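Local coordinates for GGDEF family protein (PDB 3U2A) that is a GGDEF family protein of unknown function, represented here by a fragment with a PdeA-like PAS domain, at residues Trp27-Glu32 with Glu73-Arg78; Ala57-Leu62 with Ala69-Val74; Val85-Val90 with Ala114-Phe119. All coordinates share one frame; numbering follows the deposited sequence.

Contact 1 (Trp27-Glu32 with Glu73-Arg78)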
loop_
_atom_site.group_PDB
_atom_site.type_symbol
_atom_site.label_atom_id
_atom_site.label_comp_id
_atom_site.label_asym_id
_atom_site.label_seq_id
_atom_site.Cartn_x
_atom_site.Cartn_y
_atom_site.Cartn_z
ATOM N N TRP A 27 2.670 -1.209 7.991
ATOM C CA TRP A 27 3.401 -1.217 9.256
ATOM C C TRP A 27 2.830 -0.185 10.214
ATOM O O TRP A 27 2.304 0.868 9.792
ATOM C CB TRP A 27 4.911 -0.991 9.039
ATOM C CG TRP A 27 5.266 0.316 8.333
ATOM C CD1 TRP A 27 5.381 0.513 6.991
ATOM C CD2 TRP A 27 5.555 1.579 8.952
ATOM N NE1 TRP A 27 5.715 1.828 6.729
ATOM C CE2 TRP A 27 5.840 2.501 7.913
ATOM C CE3 TRP A 27 5.608 2.022 10.282
ATOM C CZ2 TRP A 27 6.163 3.845 8.161
ATOM C CZ3 TRP A 27 5.935 3.362 10.533
ATOM C CH2 TRP A 27 6.202 4.259 9.477
ATOM N N ILE A 28 2.908 -0.522 11.502
ATOM C CA ILE A 28 2.646 0.412 12.590
ATOM C C ILE A 28 3.803 0.311 13.582
ATOM O O ILE A 28 4.198 -0.790 13.970
ATOM C CB ILE A 28 1.295 0.134 13.296
ATOM C CG1 ILE A 28 0.128 0.360 12.323
ATOM C CG2 ILE A 28 1.125 1.045 14.520
ATOM C CD1 ILE A 28 -1.210 -0.129 12.820
ATOM N N TRP A 29 4.334 1.468 13.974
ATOM C CA TRP A 29 5.453 1.542 14.915
ATOM C C TRP A 29 5.003 2.240 16.195
ATOM O O TRP A 29 4.484 3.369 16.168
ATOM C CB TRP A 29 6.671 2.227 14.254
ATOM C CG TRP A 29 7.745 2.693 15.222
ATOM C CD1 TRP A 29 8.272 3.959 15.324
ATOM C CD2 TRP A 29 8.417 1.900 16.207
ATOM N NE1 TRP A 29 9.220 3.998 16.323
ATOM C CE2 TRP A 29 9.328 2.747 16.877
ATOM C CE3 TRP A 29 8.334 0.554 16.593
ATOM C CZ2 TRP A 29 10.148 2.289 17.915
ATOM C CZ3 TRP A 29 9.149 0.100 17.619
ATOM C CH2 TRP A 29 10.044 0.968 18.272
ATOM N N GLU A 30 5.153 1.543 17.315
ATOM C CA GLU A 30 4.720 2.075 18.611
ATOM C C GLU A 30 5.912 2.134 19.559
ATOM O O GLU A 30 6.210 1.137 20.239
ATOM C CB GLU A 30 3.646 1.176 19.232
ATOM C CG GLU A 30 2.349 1.048 18.453
ATOM C CD GLU A 30 1.439 -0.050 19.014
ATOM O OE1 GLU A 30 1.769 -0.645 20.074
ATOM O OE2 GLU A 30 0.400 -0.330 18.385
ATOM N N PRO A 31 6.613 3.286 19.609
ATOM C CA PRO A 31 7.790 3.361 20.476
ATOM C C PRO A 31 7.484 3.143 21.960
ATOM O O PRO A 31 8.342 2.646 22.678
ATOM C CB PRO A 31 8.347 4.774 20.223
ATOM C CG PRO A 31 7.272 5.512 19.504
ATOM C CD PRO A 31 6.457 4.493 18.779
ATOM N N GLU A 32 6.274 3.498 22.407
ATOM C CA GLU A 32 5.865 3.294 23.801
ATOM C C GLU A 32 5.949 1.836 24.238
ATOM O O GLU A 32 6.221 1.551 25.401
ATOM C CB GLU A 32 4.433 3.773 24.000
ATOM C CG GLU A 32 4.313 5.259 24.115
ATOM C CD GLU A 32 4.642 5.744 25.515
ATOM O OE1 GLU A 32 4.338 5.025 26.500
ATOM O OE2 GLU A 32 5.202 6.854 25.628
ATOM N N GLU A 73 15.609 6.001 10.483
ATOM C CA GLU A 73 14.669 7.048 10.069
ATOM C C GLU A 73 13.204 6.605 10.177
ATOM O O GLU A 73 12.316 7.448 10.330
ATOM C CB GLU A 73 14.982 7.565 8.662
ATOM C CG GLU A 73 16.309 8.333 8.542
ATOM C CD GLU A 73 16.378 9.544 9.459
ATOM O OE1 GLU A 73 15.439 10.359 9.438
ATOM O OE2 GLU A 73 17.368 9.679 10.208
ATOM N N VAL A 74 12.953 5.293 10.103
ATOM C CA VAL A 74 11.625 4.750 10.388
ATOM C C VAL A 74 11.252 4.873 11.883
ATOM O O VAL A 74 10.146 5.324 12.214
ATOM C CB VAL A 74 11.467 3.275 9.907
ATOM C CG1 VAL A 74 10.062 2.761 10.223
ATOM C CG2 VAL A 74 11.761 3.150 8.410
ATOM N N LEU A 75 12.178 4.491 12.766
ATOM C CA LEU A 75 11.910 4.348 14.213
ATOM C C LEU A 75 11.989 5.640 15.013
ATOM O O LEU A 75 11.380 5.728 16.086
ATOM C CB LEU A 75 12.892 3.368 14.853
ATOM C CG LEU A 75 13.044 1.970 14.240
ATOM C CD1 LEU A 75 14.208 1.259 14.922
ATOM C CD2 LEU A 75 11.755 1.166 14.385
ATOM N N LYS A 76 12.750 6.612 14.507
ATOM C CA LYS A 76 12.949 7.895 15.191
ATOM C C LYS A 76 11.617 8.551 15.507
ATOM O O LYS A 76 10.839 8.809 14.596
ATOM C CB LYS A 76 13.765 8.856 14.318
ATOM C CG LYS A 76 15.251 8.724 14.500
ATOM C CD LYS A 76 15.981 9.873 13.828
ATOM C CE LYS A 76 17.450 9.521 13.668
ATOM N NZ LYS A 76 18.129 10.461 12.748
ATOM N N PRO A 77 11.348 8.839 16.798
ATOM C CA PRO A 77 10.074 9.518 17.101
ATOM C C PRO A 77 10.023 10.911 16.490
ATOM O O PRO A 77 11.059 11.579 16.358
ATOM C CB PRO A 77 10.063 9.605 18.639
ATOM C CG PRO A 77 11.074 8.619 19.103
ATOM C CD PRO A 77 12.103 8.505 18.018
ATOM N N ARG A 78 8.831 11.325 16.084
ATOM C CA ARG A 78 8.626 12.651 15.522
ATOM C C ARG A 78 7.278 13.169 15.993
ATOM O O ARG A 78 6.430 12.401 16.472
ATOM C CB ARG A 78 8.653 12.618 13.985
ATOM C CG ARG A 78 9.951 12.084 13.356
ATOM C CD ARG A 78 9.860 11.939 11.846
ATOM N NE ARG A 78 10.852 10.958 11.374
ATOM C CZ ARG A 78 12.105 11.244 11.025
ATOM N NH1 ARG A 78 12.555 12.501 11.049
ATOM N NH2 ARG A 78 12.915 10.263 10.633
#

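Contact 2 (Ala57-Leu62 with Ala69-Val74)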
loop_
_atom_site.group_PDB
_atom_site.type_symbol
_atom_site.label_atom_id
_atom_site.label_comp_id
_atom_site.label_asym_id
_atom_site.label_seq_id
_atom_site.Cartn_x
_atom_site.Cartn_y
_atom_site.Cartn_z
ATOM N N ALA A 57 15.010 -3.505 18.192
ATOM C CA ALA A 57 16.307 -4.178 18.062
ATOM C C ALA A 57 16.327 -5.210 16.938
ATOM O O ALA A 57 17.302 -5.283 16.191
ATOM C CB ALA A 57 16.723 -4.807 19.375
ATOM N N ALA A 58 15.252 -5.992 16.815
ATOM C CA ALA A 58 15.120 -6.990 15.754
ATOM C C ALA A 58 15.101 -6.319 14.374
ATOM O O ALA A 58 15.712 -6.809 13.417
ATOM C CB ALA A 58 13.866 -7.841 15.968
ATOM N N PHE A 59 14.388 -5.200 14.292
ATOM C CA PHE A 59 14.289 -4.392 13.088
ATOM C C PHE A 59 15.687 -3.904 12.656
ATOM O O PHE A 59 16.099 -4.112 11.501
ATOM C CB PHE A 59 13.322 -3.229 13.356
ATOM C CG PHE A 59 13.230 -2.210 12.240
ATOM C CD1 PHE A 59 12.296 -2.359 11.221
ATOM C CD2 PHE A 59 14.056 -1.081 12.233
ATOM C CE1 PHE A 59 12.183 -1.406 10.202
ATOM C CE2 PHE A 59 13.957 -0.134 11.223
ATOM C CZ PHE A 59 13.018 -0.298 10.206
ATOM N N ARG A 60 16.420 -3.287 13.580
ATOM C CA ARG A 60 17.778 -2.784 13.271
ATOM C C ARG A 60 18.718 -3.905 12.841
ATOM O O ARG A 60 19.529 -3.727 11.921
ATOM C CB ARG A 60 18.373 -2.070 14.467
ATOM C CG ARG A 60 17.643 -0.824 14.872
ATOM C CD ARG A 60 18.302 -0.216 16.088
ATOM N NE ARG A 60 17.511 0.896 16.603
ATOM C CZ ARG A 60 16.867 0.886 17.766
ATOM N NH1 ARG A 60 16.933 -0.169 18.570
ATOM N NH2 ARG A 60 16.169 1.949 18.134
ATOM N N ALA A 61 18.593 -5.060 13.496
ATOM C CA ALA A 61 19.458 -6.211 13.246
ATOM C C ALA A 61 19.260 -6.804 11.850
ATOM O O ALA A 61 20.180 -7.384 11.284
ATOM C CB ALA A 61 19.248 -7.281 14.321
ATOM N N LEU A 62 18.067 -6.643 11.293
ATOM C CA LEU A 62 17.759 -7.178 9.979
ATOM C C LEU A 62 18.245 -6.278 8.841
ATOM O O LEU A 62 18.507 -6.764 7.746
ATOM C CB LEU A 62 16.254 -7.463 9.842
ATOM C CG LEU A 62 15.856 -8.381 8.669
ATOM C CD1 LEU A 62 16.407 -9.795 8.838
ATOM C CD2 LEU A 62 14.356 -8.411 8.481
ATOM N N ALA A 69 21.587 3.599 9.501
ATOM C CA ALA A 69 21.191 5.012 9.647
ATOM C C ALA A 69 19.855 5.272 8.955
ATOM O O ALA A 69 18.971 5.924 9.530
ATOM C CB ALA A 69 22.251 5.944 9.099
ATOM N N GLN A 70 19.711 4.757 7.732
ATOM C CA GLN A 70 18.450 4.863 6.994
ATOM C C GLN A 70 17.289 4.107 7.659
ATOM O O GLN A 70 16.189 4.645 7.759
ATOM C CB GLN A 70 18.622 4.468 5.522
ATOM C CG GLN A 70 18.896 5.655 4.578
ATOM C CD GLN A 70 17.753 6.687 4.545
ATOM O OE1 GLN A 70 16.666 6.436 4.000
ATOM N NE2 GLN A 70 18.006 7.857 5.126
ATOM N N ALA A 71 17.540 2.882 8.143
ATOM C CA ALA A 71 16.558 2.124 8.947
ATOM C C ALA A 71 16.024 2.911 10.148
ATOM O O ALA A 71 14.825 2.865 10.461
ATOM C CB ALA A 71 17.160 0.797 9.419
ATOM N N GLU A 72 16.928 3.629 10.819
ATOM C CA GLU A 72 16.586 4.384 12.014
ATOM C C GLU A 72 15.603 5.500 11.724
ATOM O O GLU A 72 14.851 5.904 12.624
ATOM C CB GLU A 72 17.843 4.951 12.680
ATOM C CG GLU A 72 17.690 5.198 14.185
ATOM C CD GLU A 72 17.342 3.919 14.957
ATOM O OE1 GLU A 72 16.557 4.006 15.919
ATOM O OE2 GLU A 72 17.831 2.823 14.595
ATOM N N GLU A 73 15.609 6.001 10.483
ATOM C CA GLU A 73 14.669 7.048 10.069
ATOM C C GLU A 73 13.204 6.605 10.177
ATOM O O GLU A 73 12.316 7.448 10.330
ATOM C CB GLU A 73 14.982 7.565 8.662
ATOM C CG GLU A 73 16.309 8.333 8.542
ATOM C CD GLU A 73 16.378 9.544 9.459
ATOM O OE1 GLU A 73 15.439 10.359 9.438
ATOM O OE2 GLU A 73 17.368 9.679 10.208
ATOM N N VAL A 74 12.953 5.293 10.103
ATOM C CA VAL A 74 11.625 4.750 10.388
ATOM C C VAL A 74 11.252 4.873 11.883
ATOM O O VAL A 74 10.146 5.324 12.214
ATOM C CB VAL A 74 11.467 3.275 9.907
ATOM C CG1 VAL A 74 10.062 2.761 10.223
ATOM C CG2 VAL A 74 11.761 3.150 8.410
#

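Contact 3 (Val85-Val90 with Ala114-Phe119)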
loop_
_atom_site.group_PDB
_atom_site.type_symbol
_atom_site.label_atom_id
_atom_site.label_comp_id
_atom_site.label_asym_id
_atom_site.label_seq_id
_atom_site.Cartn_x
_atom_site.Cartn_y
_atom_site.Cartn_z
ATOM N N VAL A 85 9.942 8.913 5.661
ATOM C CA VAL A 85 10.438 8.464 4.357
ATOM C C VAL A 85 11.816 7.838 4.571
ATOM O O VAL A 85 12.739 8.478 5.091
ATOM C CB VAL A 85 10.522 9.614 3.300
ATOM C CG1 VAL A 85 11.011 9.075 1.952
ATOM C CG2 VAL A 85 9.177 10.292 3.117
ATOM N N ALA A 86 11.947 6.574 4.200
ATOM C CA ALA A 86 13.218 5.891 4.367
ATOM C C ALA A 86 13.378 4.833 3.301
ATOM O O ALA A 86 12.393 4.290 2.788
ATOM C CB ALA A 86 13.318 5.266 5.765
ATOM N N ARG A 87 14.625 4.532 2.965
ATOM C CA ARG A 87 14.890 3.432 2.053
ATOM C C ARG A 87 16.138 2.700 2.496
ATOM O O ARG A 87 17.154 3.324 2.772
ATOM C CB ARG A 87 15.002 3.910 0.599
ATOM C CG ARG A 87 15.979 5.023 0.323
ATOM C CD ARG A 87 15.962 5.386 -1.167
ATOM N NE ARG A 87 16.396 4.271 -2.010
ATOM C CZ ARG A 87 17.653 4.064 -2.400
ATOM N NH1 ARG A 87 18.617 4.900 -2.028
ATOM N NH2 ARG A 87 17.951 3.020 -3.163
ATOM N N PHE A 88 16.053 1.383 2.592
ATOM C CA PHE A 88 17.203 0.593 3.025
ATOM C C PHE A 88 17.038 -0.857 2.621
ATOM O O PHE A 88 15.933 -1.292 2.267
ATOM C CB PHE A 88 17.442 0.705 4.543
ATOM C CG PHE A 88 16.305 0.188 5.403
ATOM C CD1 PHE A 88 15.235 1.023 5.747
ATOM C CD2 PHE A 88 16.330 -1.105 5.907
ATOM C CE1 PHE A 88 14.196 0.560 6.556
ATOM C CE2 PHE A 88 15.282 -1.580 6.717
ATOM C CZ PHE A 88 14.223 -0.741 7.034
ATOM N N ARG A 89 18.143 -1.599 2.674
ATOM C CA ARG A 89 18.131 -3.009 2.325
ATOM C C ARG A 89 18.111 -3.811 3.604
ATOM O O ARG A 89 18.642 -3.363 4.615
ATOM C CB ARG A 89 19.373 -3.371 1.526
ATOM C CG ARG A 89 19.475 -2.672 0.192
ATOM C CD ARG A 89 20.899 -2.693 -0.340
ATOM N NE ARG A 89 21.787 -1.806 0.410
ATOM C CZ ARG A 89 23.063 -1.597 0.126
ATOM N NH1 ARG A 89 23.628 -2.209 -0.904
ATOM N NH2 ARG A 89 23.780 -0.772 0.873
ATOM N N VAL A 90 17.491 -4.988 3.554
ATOM C CA VAL A 90 17.575 -5.947 4.656
ATOM C C VAL A 90 18.387 -7.147 4.193
ATOM O O VAL A 90 18.666 -7.280 2.996
ATOM C CB VAL A 90 16.179 -6.406 5.171
ATOM C CG1 VAL A 90 15.468 -5.255 5.884
ATOM C CG2 VAL A 90 15.325 -6.964 4.021
ATOM N N ALA A 114 7.304 -0.857 0.489
ATOM C CA ALA A 114 7.185 -1.306 -0.887
ATOM C C ALA A 114 8.547 -1.621 -1.463
ATOM O O ALA A 114 9.538 -1.032 -1.046
ATOM C CB ALA A 114 6.503 -0.238 -1.714
ATOM N N PRO A 115 8.603 -2.540 -2.438
ATOM C CA PRO A 115 9.895 -2.808 -3.082
ATOM C C PRO A 115 10.238 -1.687 -4.038
ATOM O O PRO A 115 9.381 -1.237 -4.799
ATOM C CB PRO A 115 9.657 -4.110 -3.851
ATOM C CG PRO A 115 8.207 -4.274 -3.947
ATOM C CD PRO A 115 7.504 -3.315 -3.036
ATOM N N GLU A 116 11.474 -1.204 -4.006
ATOM C CA GLU A 116 11.797 -0.084 -4.888
ATOM C C GLU A 116 11.919 -0.510 -6.369
ATOM O O GLU A 116 11.888 0.331 -7.277
ATOM C CB GLU A 116 12.984 0.736 -4.364
ATOM C CG GLU A 116 14.327 0.286 -4.826
ATOM C CD GLU A 116 15.350 1.402 -4.784
ATOM O OE1 GLU A 116 15.104 2.424 -4.098
ATOM O OE2 GLU A 116 16.401 1.250 -5.441
ATOM N N THR A 117 12.004 -1.823 -6.592
ATOM C CA THR A 117 11.956 -2.410 -7.930
ATOM C C THR A 117 10.613 -2.138 -8.629
ATOM O O THR A 117 10.481 -2.340 -9.841
ATOM C CB THR A 117 12.288 -3.933 -7.890
ATOM O OG1 THR A 117 12.635 -4.387 -9.204
ATOM C CG2 THR A 117 11.121 -4.768 -7.338
ATOM N N LYS A 118 9.633 -1.665 -7.857
ATOM C CA LYS A 118 8.281 -1.378 -8.350
ATOM C C LYS A 118 7.821 0.035 -7.969
ATOM O O LYS A 118 7.091 0.684 -8.727
ATOM C CB LYS A 118 7.287 -2.410 -7.811
ATOM C CG LYS A 118 7.576 -3.854 -8.226
ATOM C CD LYS A 118 7.006 -4.851 -7.227
ATOM C CE LYS A 118 5.502 -5.023 -7.383
ATOM N NZ LYS A 118 5.191 -6.184 -8.263
ATOM N N PHE A 119 8.251 0.504 -6.798
ATOM C CA PHE A 119 7.849 1.809 -6.269
ATOM C C PHE A 119 9.074 2.662 -5.921
ATOM O O PHE A 119 10.074 2.139 -5.424
ATOM C CB PHE A 119 6.965 1.629 -5.029
ATOM C CG PHE A 119 5.741 0.769 -5.261
ATOM C CD1 PHE A 119 4.509 1.354 -5.557
ATOM C CD2 PHE A 119 5.818 -0.622 -5.169
ATOM C CE1 PHE A 119 3.377 0.567 -5.765
ATOM C CE2 PHE A 119 4.694 -1.418 -5.380
ATOM C CZ PHE A 119 3.470 -0.824 -5.675
#

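Contact 1 (Trp27-Glu32 with Glu73-Arg78)
The indole of W29 has a neighbour over each face. Over one face, L75 CD2 sits above the six-membered ring, 3.8 Å from its centroid and only 11° off the ring normal, a CH-pi contact. Over the opposite face lies the backbone N of P31, two residues on. The indole of W27 is touched on one face as well. There V74 CG1 lies toward the rim, 4.2 Å from W27 CZ3.

W29 also makes a polar contact. Its NE1 donates to the backbone oxygen of L75, with NE1 and O 2.8 Å apart. The bond is bent, with an N-H...O angle of 138°, and the acceptor is tilted from the indole plane. Chi1 of W29 is 164°, which sets CG opposite the backbone N and carries the indole across to L75. One residue thus meets L75 by both its ring face and its N-H.

In the PAS fold, helices pack on one face of an antiparallel sheet. Here strand 25-30 meets helix 68-75 through V74 and L75. V74 also touches W98 of strand 98-102, whose ring meets that of W27.

Within 73-78, E73, K76 and R78 form a salt-bridge network. K76 NZ is 2.8 Å from E73 OE2. R78 NH2 lies 2.8 Å from E73 OE1 and also donates to the backbone oxygen of E73, close to straight.

Contact 2 (Ala57-Leu62 with Ala69-Val74)
Helices 57-62 and 69-74 run roughly antiparallel. Their N-to-C directions differ by 149°, and the axes of the two segments approach to 9.7 Å. The backbones are nearest at R60 and A71, where the CA atoms are 6.7 Å apart. The small side chain of A71 points at the first helix.

F59 fills the buried side of the interface. Its CG is opposite the backbone N (chi1 174°), and the ring reaches over to the second helix. F59 CE2 lies 3.8 Å from A71 CB. The carbonyl oxygen of A71 comes to the ring edge, near its plane, 3.2 Å from F59 CE2. F59 CZ meets V74 CB at 3.9 Å, and these two side chains cross at about a right angle.

R60 and E72 form a salt bridge at the more exposed margin. R60 is extended from CG to NE and presents the side of its guanidinium, so that two nitrogens grip two oxygens. R60 NE donates to E72 OE2 at 2.8 Å, and R60 NH2 to E72 OE1 at 3.0 Å. Both oxygens use their syn lone pairs. The two flat groups are nearly coplanar, 16° apart. E72 bends at chi2, which turns its carboxylate to the arginine.

Outside the pair, F59 also meets F88 and, edge-to-face, W98 of strand 98-102. The two helices make a short antiparallel helical hairpin, part of the helical side of a PAS fold, with an aromatic core on one side and a side-on salt bridge between two partly exposed residues.

Contact 3 (Val85-Val90 with Ala114-Phe119)
R87 and E116 meet through a salt bridge, the one side-chain link between these two segments. Two nitrogens of the guanidinium converge on a single oxygen. R87 NE donates to E116 OE1 at 3.1 Å. R87 NH2 reaches the same OE1, also at 3.1 Å. Both come to OE1 from one face of the carboxylate, on its syn side but out of its plane. Both bonds are bent, at about 140°, as expected when two N-H groups of one guanidinium converge on one oxygen. The other oxygen, E116 OE2, receives a weak bond from R87 NH2 at 3.3 Å.

The arginine bends at chi3 (-63°), which brings its NE side round to the acid. The guanidinium and carboxylate planes are 17° apart.

Backbone groups near the pair are also held. R87 N donates to Q70 OE1 of helix 68-75. E116 has a backbone hydrogen bond with T95. The oxygen of P115 accepts from two donors, F119 N at 2.9 Å and K118 N at 3.1 Å, which closes the turn after strand 109-113. R89, two residues on from R87, forms a salt bridge with D67.

R87 is exposed and E116 partly so, and the two segments bury only 80 Å² between them. The link is a surface ion pair with bent bonds shared mainly on one oxygen, and solvent would be expected to weaken its electrostatic pull.

Overall arrangement
All three contacts belong to one PAS fold. The buried contacts 1 and 2 both use helix 68-75 and share E73 and V74; their centres are about 10 Å apart. Contact 1 joins this helix to strand 25-30 of the antiparallel sheet. Contact 2 joins it to helix 56-62, its predecessor in the chain. Contact 3 comes later and runs from strand 83-86, the next element after helix 68-75, to the loop after strand 109-113. Its centre is about 17 Å from that of contact 1 and 13 Å from that of contact 2. F88, on 85-90, packs on F59 and V74 and ties that segment to the core, while the salt bridge of contact 3 stays at the surface.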